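Local coordinates for dephospho-CoA kinase (Campylobacter jejuni subsp. jejuni serotype O:2, PDB 4ZO4), which is predicted to phosphorylate the 3'-hydroxyl of dephospho-CoA with ATP, the last step of coenzyme A biosynthesis, at residues V133-T138 and K173-I178. Sequence-based numbering, arbitrary orientation.
Sequences VIVIYT and KKADFI
The methyl CB of A175 sits against CG2 of V135, a small bump meeting one prong of a branched side chain. CG1 of V135 is anti to the backbone N (chi1 -177°), which leaves CG2 beside that N, where it meets the methyl; alanine is small enough to fit beside this prong in the loop preceding strand 177-179. V133 CG2 faces the same loop, 4.0 Å from K174 O and also touching D176 OD2. D176 suits this place because its short carboxylate can reach across and accept a backbone N-H: OD2 takes that of V133 at 2.7 Å through its anti lone pair, in a fairly straight bond (158°). V133 O in turn is gripped twice, by D176 N on a lone pair and by F177 N at 3.0 Å. From here the chains run parallel, V135 N giving to F177 O at 2.8 Å, and strand 177-179 is the outermost strand, within this chain, of the parallel P-loop kinase sheet, with 132-136 between it and strand 7-12, which leads into the predicted ATP-binding loop. The beta-branched V133, I134, V135 and I178 suit extended strands. On one face F177 brings its ring edge, CD2, to I134 CG1 at 4.2 Å, while D176 CB rests over the ring centre. On the face of V135, the CG2 branch of I178 reaches CB of Y137, just past the strand, at 3.8 Å, and L172 of helix 155-172 packs on both V135 and Y137.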
ATOM      1  N   VAL A 133       8.203  22.139  13.607  1.00 69.97           N
ATOM      2  CA  VAL A 133       7.583  20.952  14.118  1.00 69.61           C
ATOM      3  C   VAL A 133       8.165  20.589  15.470  1.00 67.58           C
ATOM      4  O   VAL A 133       9.384  20.403  15.605  1.00 68.72           O
ATOM      5  CB  VAL A 133       7.807  19.793  13.142  1.00 68.97           C
ATOM      6  CG1 VAL A 133       6.838  18.658  13.419  1.00 68.68           C
ATOM      7  CG2 VAL A 133       7.635  20.300  11.740  1.00 71.51           C
ATOM      8  N   ILE A 134       7.274  20.440  16.445  1.00 66.05           N
ATOM      9  CA  ILE A 134       7.627  20.133  17.836  1.00 67.72           C
ATOM     10  C   ILE A 134       7.145  18.724  18.142  1.00 65.44           C
ATOM     11  O   ILE A 134       5.935  18.461  18.211  1.00 59.85           O
ATOM     12  CB  ILE A 134       6.903  21.091  18.831  1.00 71.92           C
ATOM     13  CG1 ILE A 134       7.423  22.522  18.703  1.00 74.87           C
ATOM     14  CG2 ILE A 134       7.046  20.626  20.293  1.00 75.55           C
ATOM     15  CD1 ILE A 134       6.678  23.508  19.591  1.00 74.28           C
ATOM     16  N   VAL A 135       8.075  17.809  18.325  1.00 65.21           N
ATOM     17  CA  VAL A 135       7.680  16.464  18.635  1.00 66.76           C
ATOM     18  C   VAL A 135       7.966  16.178  20.096  1.00 63.99           C
ATOM     19  O   VAL A 135       9.108  16.323  20.560  1.00 64.29           O
ATOM     20  CB  VAL A 135       8.403  15.427  17.756  1.00 71.37           C
ATOM     21  CG1 VAL A 135       7.887  14.031  18.091  1.00 71.81           C
ATOM     22  CG2 VAL A 135       8.193  15.729  16.279  1.00 72.30           C
ATOM     23  N   ILE A 136       6.930  15.758  20.802  1.00 59.67           N
ATOM     24  CA  ILE A 136       7.086  15.233  22.129  1.00 65.57           C
ATOM     25  C   ILE A 136       7.249  13.728  22.047  1.00 70.15           C
ATOM     26  O   ILE A 136       6.320  12.998  21.684  1.00 73.79           O
ATOM     27  CB  ILE A 136       5.897  15.577  23.017  1.00 66.01           C
ATOM     28  CG1 ILE A 136       5.710  17.095  23.021  1.00 69.02           C
ATOM     29  CG2 ILE A 136       6.178  15.073  24.417  1.00 65.46           C
ATOM     30  CD1 ILE A 136       4.333  17.549  23.413  1.00 76.99           C
ATOM     31  N   TYR A 137       8.447  13.299  22.413  1.00 72.36           N
ATOM     32  CA  TYR A 137       8.932  11.965  22.207  1.00 76.42           C
ATOM     33  C   TYR A 137       9.109  11.239  23.544  1.00 84.19           C
ATOM     34  O   TYR A 137       9.681  11.798  24.490  1.00 92.46           O
ATOM     35  CB  TYR A 137      10.286  12.061  21.523  1.00 73.32           C
ATOM     36  CG  TYR A 137      10.927  10.750  21.181  1.00 75.20           C
ATOM     37  CD1 TYR A 137      10.169   9.691  20.654  1.00 75.95           C
ATOM     38  CD2 TYR A 137      12.299  10.574  21.317  1.00 76.52           C
ATOM     39  CE1 TYR A 137      10.765   8.503  20.298  1.00 74.34           C
ATOM     40  CE2 TYR A 137      12.908   9.382  20.960  1.00 78.09           C
ATOM     41  CZ  TYR A 137      12.128   8.354  20.448  1.00 81.34           C
ATOM     42  OH  TYR A 137      12.701   7.155  20.099  1.00 92.70           O
ATOM     43  N   THR A 138       8.618  10.000  23.601  1.00 79.82           N
ATOM     44  CA  THR A 138       8.894   9.069  24.689  1.00 77.45           C
ATOM     45  C   THR A 138       9.636   7.808  24.183  1.00 75.03           C
ATOM     46  O   THR A 138       9.016   6.896  23.672  1.00 76.68           O
ATOM     47  CB  THR A 138       7.576   8.653  25.345  1.00 80.05           C
ATOM     48  OG1 THR A 138       6.771   9.823  25.592  1.00 78.66           O
ATOM     49  CG2 THR A 138       7.851   7.920  26.633  1.00 80.87           C
ATOM     50  N   LYS A 173      13.190  12.325  12.202  1.00 69.22           N
ATOM     51  CA  LYS A 173      14.020  12.804  11.095  1.00 71.08           C
ATOM     52  C   LYS A 173      13.476  14.078  10.443  1.00 77.03           C
ATOM     53  O   LYS A 173      14.217  14.763   9.733  1.00 83.02           O
ATOM     54  CB  LYS A 173      14.167  11.709  10.024  1.00 70.93           C
ATOM     55  CG  LYS A 173      14.563  10.338  10.600  1.00 69.07           C
ATOM     56  CD  LYS A 173      15.476   9.525   9.717  1.00 69.07           C
ATOM     57  CE  LYS A 173      16.103   8.377  10.499  1.00 70.65           C
ATOM     58  NZ  LYS A 173      16.785   7.395   9.586  1.00 80.13           N
ATOM     59  N   LYS A 174      12.194  14.382  10.673  1.00 77.41           N
ATOM     60  CA  LYS A 174      11.560  15.602  10.167  1.00 83.88           C
ATOM     61  C   LYS A 174      11.079  16.633  11.229  1.00 74.65           C
ATOM     62  O   LYS A 174      10.510  17.655  10.883  1.00 74.66           O
ATOM     63  CB  LYS A 174      10.409  15.222   9.219  1.00 93.05           C
ATOM     64  CG  LYS A 174      10.867  14.706   7.856  1.00 96.81           C
ATOM     65  CD  LYS A 174       9.698  14.151   7.041  1.00104.59           C
ATOM     66  CE  LYS A 174       9.491  12.656   7.281  1.00109.03           C
ATOM     67  NZ  LYS A 174       8.294  12.091   6.576  1.00108.26           N
ATOM     68  N   ALA A 175      11.329  16.382  12.504  1.00 74.79           N
ATOM     69  CA  ALA A 175      11.159  17.402  13.568  1.00 72.50           C
ATOM     70  C   ALA A 175      12.269  18.465  13.621  1.00 72.12           C
ATOM     71  O   ALA A 175      13.452  18.161  13.384  1.00 66.46           O
ATOM     72  CB  ALA A 175      11.088  16.723  14.926  1.00 71.61           C
ATOM     73  N   ASP A 176      11.883  19.701  13.969  1.00 73.32           N
ATOM     74  CA  ASP A 176      12.855  20.759  14.312  1.00 75.40           C
ATOM     75  C   ASP A 176      13.230  20.694  15.796  1.00 70.99           C
ATOM     76  O   ASP A 176      14.380  20.884  16.164  1.00 70.45           O
ATOM     77  CB  ASP A 176      12.295  22.156  14.033  1.00 82.07           C
ATOM     78  CG  ASP A 176      11.790  22.327  12.611  1.00 83.46           C
ATOM     79  OD1 ASP A 176      12.621  22.278  11.685  1.00 82.91           O
ATOM     80  OD2 ASP A 176      10.561  22.528  12.443  1.00 87.28           O
ATOM     81  N   PHE A 177      12.243  20.423  16.640  1.00 69.28           N
ATOM     82  CA  PHE A 177      12.405  20.476  18.082  1.00 71.32           C
ATOM     83  C   PHE A 177      11.776  19.253  18.733  1.00 67.67           C
ATOM     84  O   PHE A 177      10.588  19.015  18.604  1.00 69.22           O
ATOM     85  CB  PHE A 177      11.739  21.743  18.642  1.00 75.09           C
ATOM     86  CG  PHE A 177      12.127  23.009  17.918  1.00 81.62           C
ATOM     87  CD1 PHE A 177      13.474  23.326  17.710  1.00 89.93           C
ATOM     88  CD2 PHE A 177      11.160  23.904  17.476  1.00 82.99           C
ATOM     89  CE1 PHE A 177      13.847  24.494  17.053  1.00 91.37           C
ATOM     90  CE2 PHE A 177      11.524  25.081  16.828  1.00 84.38           C
ATOM     91  CZ  PHE A 177      12.867  25.371  16.606  1.00 91.23           C
ATOM     92  N   ILE A 178      12.598  18.506  19.448  1.00 71.65           N
ATOM     93  CA  ILE A 178      12.202  17.310  20.156  1.00 76.36           C
ATOM     94  C   ILE A 178      12.240  17.579  21.649  1.00 73.76           C
ATOM     95  O   ILE A 178      13.294  17.863  22.196  1.00 77.82           O
ATOM     96  CB  ILE A 178      13.190  16.134  19.882  1.00 78.53           C
ATOM     97  CG1 ILE A 178      13.305  15.864  18.377  1.00 81.42           C
ATOM     98  CG2 ILE A 178      12.744  14.864  20.614  1.00 77.16           C
ATOM     99  CD1 ILE A 178      14.164  14.664  17.999  1.00 83.46           C
TER